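Local coordinates for prephenate dehydratase (Arthrobacter aurescens, PDB 3MWB), which probably catalyses the conversion of prephenate to 3-phenylpyruvate, with loss of water and carbon dioxide, in L-phenylalanine biosynthesis, and binds L-phenylalanine in its ACT domain, at residues 91-96 / 167-172; 108-113 / 135-140; 140-145 / 162-167. All blocks are in the same frame, centred on the assembly; numbering follows the deposited sequence.

Contact 1 (91-96 / 167-172)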
# COMPACT_ATOMS: atom_id res chain seq x y z
N THR A 91 12.64 37.65 16.04
CA THR A 91 12.48 39.09 16.01
C THR A 91 13.83 39.69 15.61
O THR A 91 14.86 39.35 16.21
CB THR A 91 12.05 39.60 17.40
OG1 THR A 91 10.77 39.05 17.71
CG2 THR A 91 11.96 41.12 17.44
N PHE A 92 13.85 40.57 14.62
CA PHE A 92 15.12 41.15 14.19
C PHE A 92 15.23 42.61 14.63
O PHE A 92 14.27 43.37 14.53
CB PHE A 92 15.26 41.09 12.67
CG PHE A 92 15.43 39.71 12.12
CD1 PHE A 92 16.64 39.03 12.26
CD2 PHE A 92 14.39 39.10 11.42
CE1 PHE A 92 16.81 37.74 11.73
CE2 PHE A 92 14.57 37.81 10.86
CZ PHE A 92 15.77 37.14 11.02
N VAL A 93 16.41 43.00 15.10
CA VAL A 93 16.70 44.40 15.37
C VAL A 93 17.84 44.87 14.46
O VAL A 93 18.73 44.09 14.08
CB VAL A 93 17.05 44.68 16.85
CG1 VAL A 93 15.86 44.35 17.76
CG2 VAL A 93 18.28 43.93 17.29
N LEU A 94 17.78 46.16 14.11
CA LEU A 94 18.85 46.83 13.39
C LEU A 94 19.69 47.59 14.40
O LEU A 94 19.17 48.38 15.20
CB LEU A 94 18.30 47.79 12.32
CG LEU A 94 19.38 48.54 11.51
CD1 LEU A 94 20.05 47.63 10.48
CD2 LEU A 94 18.79 49.78 10.84
N VAL A 95 20.99 47.35 14.36
CA VAL A 95 21.88 47.74 15.44
C VAL A 95 23.06 48.55 14.88
O VAL A 95 23.50 48.33 13.75
CB VAL A 95 22.28 46.47 16.27
CG1 VAL A 95 23.67 45.94 15.93
CG2 VAL A 95 22.12 46.70 17.74
N ALA A 96 23.54 49.52 15.67
CA ALA A 96 24.68 50.36 15.28
C ALA A 96 25.32 50.99 16.52
O ALA A 96 24.74 50.96 17.60
CB ALA A 96 24.25 51.44 14.29
N LEU A 167 26.21 48.79 21.67
CA LEU A 167 25.25 48.57 20.58
C LEU A 167 23.93 49.26 20.88
O LEU A 167 23.31 49.05 21.92
CB LEU A 167 25.05 47.08 20.28
CG LEU A 167 26.19 46.17 19.80
CD1 LEU A 167 25.67 44.74 19.64
CD2 LEU A 167 26.84 46.64 18.49
N ASN A 168 23.52 50.09 19.94
CA ASN A 168 22.30 50.85 20.03
C ASN A 168 21.30 50.31 19.04
O ASN A 168 21.66 50.03 17.90
CB ASN A 168 22.58 52.32 19.71
CG ASN A 168 21.36 53.20 19.91
OD1 ASN A 168 20.76 53.19 20.98
ND2 ASN A 168 20.99 53.96 18.88
N VAL A 169 20.05 50.15 19.48
CA VAL A 169 18.97 49.68 18.61
C VAL A 169 18.42 50.84 17.76
O VAL A 169 17.80 51.77 18.29
CB VAL A 169 17.82 49.00 19.39
CG1 VAL A 169 16.71 48.55 18.43
CG2 VAL A 169 18.34 47.80 20.20
N LEU A 170 18.66 50.77 16.46
CA LEU A 170 18.16 51.79 15.53
C LEU A 170 16.75 51.51 15.05
O LEU A 170 15.98 52.43 14.84
CB LEU A 170 19.10 51.94 14.34
CG LEU A 170 19.88 53.25 14.15
CD1 LEU A 170 20.22 53.99 15.46
CD2 LEU A 170 21.14 52.98 13.31
N ALA A 171 16.42 50.23 14.85
CA ALA A 171 15.09 49.83 14.43
C ALA A 171 14.69 48.50 15.07
O ALA A 171 15.51 47.57 15.13
CB ALA A 171 15.03 49.71 12.92
N GLU A 172 13.43 48.42 15.52
CA GLU A 172 12.87 47.23 16.18
C GLU A 172 11.95 46.42 15.27
O GLU A 172 11.19 47.00 14.48
CB GLU A 172 12.07 47.65 17.42
CG GLU A 172 12.88 47.81 18.68
CD GLU A 172 12.04 48.25 19.88
OE1 GLU A 172 11.11 49.10 19.74
OE2 GLU A 172 12.30 47.73 20.97

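Contact 2 (108-113 / 135-140)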
# COMPACT_ATOMS: atom_id res chain seq x y z
N ILE A 108 25.37 47.10 5.62
CA ILE A 108 24.75 46.32 6.72
C ILE A 108 25.26 44.88 6.68
O ILE A 108 25.19 44.22 5.64
CB ILE A 108 23.22 46.30 6.62
CG1 ILE A 108 22.65 47.73 6.61
CG2 ILE A 108 22.59 45.51 7.79
CD1 ILE A 108 21.26 47.81 6.07
N SER A 109 25.77 44.39 7.80
CA SER A 109 26.25 43.01 7.90
C SER A 109 25.30 42.13 8.72
O SER A 109 24.79 42.54 9.75
CB SER A 109 27.64 42.98 8.52
OG SER A 109 28.11 41.64 8.64
N THR A 110 25.07 40.92 8.22
CA THR A 110 24.29 39.91 8.93
C THR A 110 24.47 38.57 8.24
O THR A 110 25.09 38.48 7.17
CB THR A 110 22.78 40.27 9.00
OG1 THR A 110 22.13 39.37 9.91
CG2 THR A 110 22.11 40.20 7.63
N HIS A 111 23.93 37.52 8.86
CA HIS A 111 23.87 36.23 8.22
C HIS A 111 22.89 36.34 7.06
O HIS A 111 21.86 36.98 7.22
CB HIS A 111 23.40 35.15 9.19
CG HIS A 111 23.52 33.77 8.63
ND1 HIS A 111 24.51 32.88 9.01
CD2 HIS A 111 22.81 33.14 7.66
CE1 HIS A 111 24.38 31.76 8.32
NE2 HIS A 111 23.35 31.89 7.49
N GLY A 112 23.20 35.70 5.93
CA GLY A 112 22.32 35.69 4.74
C GLY A 112 20.87 35.30 5.01
O GLY A 112 19.95 35.80 4.35
N HIS A 113 20.65 34.40 5.96
CA HIS A 113 19.30 33.98 6.35
C HIS A 113 18.50 35.12 6.99
O HIS A 113 17.29 35.23 6.77
CB HIS A 113 19.38 32.79 7.31
CG HIS A 113 19.91 31.54 6.67
ND1 HIS A 113 19.82 30.30 7.27
CD2 HIS A 113 20.52 31.34 5.47
CE1 HIS A 113 20.36 29.39 6.48
NE2 HIS A 113 20.80 29.99 5.38
N SER A 135 29.31 35.90 9.06
CA SER A 135 29.33 34.49 9.46
C SER A 135 28.14 34.10 10.36
O SER A 135 27.66 32.97 10.30
CB SER A 135 30.66 34.13 10.15
OG SER A 135 30.78 34.85 11.37
N SER A 136 27.70 35.04 11.19
CA SER A 136 26.50 34.90 12.03
C SER A 136 25.96 36.29 12.38
O SER A 136 26.66 37.29 12.17
CB SER A 136 26.81 34.10 13.31
OG SER A 136 27.70 34.77 14.18
N THR A 137 24.73 36.36 12.89
CA THR A 137 24.18 37.64 13.32
C THR A 137 25.02 38.25 14.44
O THR A 137 25.31 39.45 14.42
CB THR A 137 22.66 37.58 13.73
OG1 THR A 137 22.49 36.82 14.94
CG2 THR A 137 21.80 36.98 12.60
N ALA A 138 25.41 37.41 15.40
CA ALA A 138 26.22 37.83 16.55
C ALA A 138 27.57 38.42 16.12
O ALA A 138 27.93 39.49 16.58
CB ALA A 138 26.41 36.69 17.54
N ALA A 139 28.30 37.71 15.26
CA ALA A 139 29.59 38.21 14.76
C ALA A 139 29.44 39.54 14.02
O ALA A 139 30.26 40.45 14.18
CB ALA A 139 30.28 37.18 13.86
N SER A 140 28.37 39.66 13.24
CA SER A 140 28.07 40.89 12.54
C SER A 140 27.88 42.03 13.53
O SER A 140 28.45 43.11 13.35
CB SER A 140 26.82 40.74 11.67
OG SER A 140 27.12 39.97 10.52

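Contact 3 (140-145 / 162-167)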
# COMPACT_ATOMS: atom_id res chain seq x y z
N SER A 140 28.37 39.66 13.24
CA SER A 140 28.07 40.89 12.54
C SER A 140 27.88 42.03 13.53
O SER A 140 28.45 43.11 13.35
CB SER A 140 26.82 40.74 11.67
OG SER A 140 27.12 39.97 10.52
N ALA A 141 27.11 41.77 14.58
CA ALA A 141 26.89 42.74 15.64
C ALA A 141 28.20 43.11 16.36
O ALA A 141 28.48 44.31 16.52
CB ALA A 141 25.83 42.24 16.65
N MSE A 142 28.96 42.10 16.78
CA MSE A 142 30.23 42.29 17.50
C MSE A 142 31.30 43.01 16.69
O MSE A 142 32.16 43.71 17.25
CB MSE A 142 30.78 40.96 18.03
CG MSE A 142 29.87 40.27 19.06
SE MSE A 142 29.44 41.36 20.65
CE MSE A 142 31.07 41.01 21.67
N GLY A 143 31.26 42.83 15.37
CA GLY A 143 32.18 43.51 14.45
C GLY A 143 32.08 45.03 14.55
O GLY A 143 33.07 45.73 14.32
N LEU A 144 30.90 45.54 14.89
CA LEU A 144 30.68 46.98 15.09
C LEU A 144 31.45 47.60 16.27
O LEU A 144 31.60 48.82 16.32
CB LEU A 144 29.19 47.27 15.26
CG LEU A 144 28.25 46.99 14.08
CD1 LEU A 144 26.81 46.98 14.56
CD2 LEU A 144 28.45 47.99 12.95
N LEU A 145 31.93 46.77 17.20
CA LEU A 145 32.64 47.29 18.37
C LEU A 145 34.13 47.49 18.08
O LEU A 145 34.89 47.93 18.94
CB LEU A 145 32.45 46.37 19.59
CG LEU A 145 31.02 46.21 20.12
CD1 LEU A 145 30.90 44.99 21.03
CD2 LEU A 145 30.54 47.48 20.84
N ALA A 162 20.66 43.86 23.94
CA ALA A 162 20.47 44.05 25.38
C ALA A 162 21.74 43.83 26.21
O ALA A 162 21.87 44.35 27.31
CB ALA A 162 19.34 43.17 25.90
N GLU A 163 22.67 43.04 25.68
CA GLU A 163 23.87 42.68 26.44
C GLU A 163 25.08 43.58 26.17
O GLU A 163 25.93 43.75 27.03
CB GLU A 163 24.23 41.20 26.25
CG GLU A 163 23.21 40.24 26.85
CD GLU A 163 23.63 38.78 26.75
OE1 GLU A 163 23.99 38.33 25.64
OE2 GLU A 163 23.58 38.07 27.78
N GLN A 164 25.13 44.17 24.97
CA GLN A 164 26.27 45.01 24.58
C GLN A 164 25.95 46.51 24.69
O GLN A 164 25.14 47.03 23.92
CB GLN A 164 26.74 44.68 23.15
CG GLN A 164 27.23 43.25 22.94
CD GLN A 164 28.37 42.85 23.89
OE1 GLN A 164 29.28 43.63 24.15
NE2 GLN A 164 28.31 41.62 24.39
N PRO A 165 26.61 47.21 25.65
CA PRO A 165 26.38 48.65 25.85
C PRO A 165 26.70 49.48 24.60
O PRO A 165 26.00 50.44 24.29
CB PRO A 165 27.33 49.01 27.01
CG PRO A 165 27.73 47.70 27.63
CD PRO A 165 27.67 46.69 26.53
N GLY A 166 27.75 49.07 23.88
CA GLY A 166 28.19 49.77 22.68
C GLY A 166 27.26 49.58 21.49
O GLY A 166 27.49 50.13 20.42
N LEU A 167 26.21 48.79 21.67
CA LEU A 167 25.25 48.57 20.58
C LEU A 167 23.93 49.26 20.88
O LEU A 167 23.31 49.05 21.92
CB LEU A 167 25.05 47.08 20.28
CG LEU A 167 26.19 46.17 19.80
CD1 LEU A 167 25.67 44.74 19.64
CD2 LEU A 167 26.84 46.64 18.49

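Contact 1 (91-96 / 167-172)
Leu94 and Ala171 face each other as an antiparallel hydrogen-bonded pair, and backbone groups supply the polar part of this contact. Leu94 N donates to Ala171 O at 2.9 Å in a nearly straight bond. Leu94 O is gripped twice: Leu170 N approaches it to 2.7 Å, bent at the hydrogen (147°), and Ala171 N adds a weak bond at 3.3 Å. Farther along, Ala96 and Asn168 form a second hydrogen-bonded pair, Ala96 N giving to Asn168 O and Asn168 N returning a bond to Ala96 O at 2.8 Å. Between the two pairs, Val95 and Val169 make a non-hydrogen-bonded pair, where Val95 CA turns its hydrogen toward Asn168 O.

Two residues, Leu170 and Ala171, stand opposite the single residue Leu94, which is a classic beta bulge. It illustrates how an outer strand can bend without losing its partner: the chain turns a corner at Leu170, yet Asn168 bonds to Ala96 before it and Ala171 to Leu94 after it. Strand 153-156 flanks strand 93-96 on its far side, in a mixed sheet of the prephenate dehydratase domain.

Apolar contacts divide between the two faces. On the face of Leu94, Ala96 and Ala171, Leu94 CB meets Ala171 CB at 3.8 Å, while the side chains of Leu94 and Leu170 cross obliquely. Leu170 CB faces Leu94 CD2, while its CD2 branch turns to Ala96 CB, 3.6 Å away. Trp121 of helix 119-125 packs on Leu94 and Ala171. On the other face, the chi1 of Val95 is not staggered (101°), with CG1 near Leu167 CD2, and Val95 CG2 lies 3.9 Å from Leu167 CB. Val169 CG1, anti to its backbone N (chi1 179°), touches Val93 CB at 4.2 Å, and Ala161 of helix 158-163 packs on Val95 and Val169.

Contact 2 (108-113 / 135-140)
Ser109 OG, set anti to its own backbone N (chi1 179°), meets Ser140 OG, set anti to its own carbonyl carbon (chi1 -74°), and the two hydroxyls close to 2.7 Å in a hydrogen bond that either could donate. The contact belongs to the parallel part of an alpha/beta sheet: helix 137-143 lies in the beta-alpha-beta crossover from strand 130-133 to strand 153-156, and strand 107-110, which runs between those two, passes against the helix. Each of the strands 107-110 and 130-133 leads soon into a helix, with His111 and Ser136 at the N-cap positions. Ser136 OG accepts from Ala139 N at 3.2 Å in a nearly straight capping bond (167°).

Between these polar ends, Thr110 and Thr137 lie side by side and point the same way, with Thr137 CG2 3.6 Å from Thr110 OG1. Their hydroxyls are engaged elsewhere, that of Thr110 with Ile155 O and that of Thr137 with Glu64 OE2. Ser109 OG has a second partner in Val132 O.

The His111 ring brings its edge to the carbonyl of Ser135, where ND1 gives a weak bond to Ser135 O at 3.4 Å. Ser135 itself packs on Gly134 of the second subunit, placing this end of the contact close to a subunit boundary. His111 N is buried here and finds no hydrogen-bonding partner in the model. The other ring nitrogen, His111 NE2, stands 3.5 Å above the plane of the His113 ring, over its centre.

Contact 3 (140-145 / 162-167)
Met142, present as selenomethionine, and Gln164 cross at about a right angle, SE of the first lying 3.7 Å from CG of the second. The chain of Met142 bends at chi2 (-57°), which places SE beside the glutamine. SE and CE both lie over one face of the Gln164 amide, CE 3.9 Å from Gln164 NE2. Leu145 also crosses Gln164 at about a right angle, with Leu145 CD1 3.8 Å from Gln164 OE1. The amide therefore meets apolar groups, by van der Waals contact and without a hydrogen bond across the segments. An alanine in place of Gln164 would probably leave Met142 SE and Leu145 CD1 without this neighbour and the selenomethionine end freer to turn.

Leu167 presents its two methyls to the helix end. CD1 rests against Ala141 CB at 3.9 Å, and CD2 comes to 3.5 Å from Ala141 O. That same CD2 meets Leu144 CD1 at 3.9 Å, the two leucines again at about a right angle. Leu145 CD2 lies against Gly166 CA at 3.8 Å, an approach permitted by the absence of a side chain on the glycine.

Here a turn presents its residues to a helix end: Gln164 to Leu167 form a type I beta turn, closed by Leu167 N bonding to Gln164 O. Gln164 and Leu167, with Ala161, belong to a magnesium site seen for this protein, though the metal is not bound to this chain. The contact joins the end of helix 137-143 to the chain leaving helix 158-163, whose Ile160 packs on Ala141 and Met142, while Leu144 reaches Ala154 of strand 153-156 and Val95 of strand 93-96.

How the contacts relate
Contacts 1 and 2 are mostly buried, whereas contact 3 is partly open at the surface, and their chemistry differs with the elements they join. Contact 1 joins two strands by backbone bonds, contact 2 sets a strand against a helix start through hydroxyls and an imidazole, and contact 3 relies on van der Waals packing, one amide included, without a hydrogen bond across it. Contacts 2 and 3 use opposite ends of helix 137-143 and share Ser140. Contacts 1 and 3 share Leu167 and touch where Val95 CG1 meets Leu144 CD1 at 3.6 Å. Contacts 1 and 2 reach the same sheet. Along the chain, contacts 2 and 3 follow in series, nested inside the loop closed by contact 1.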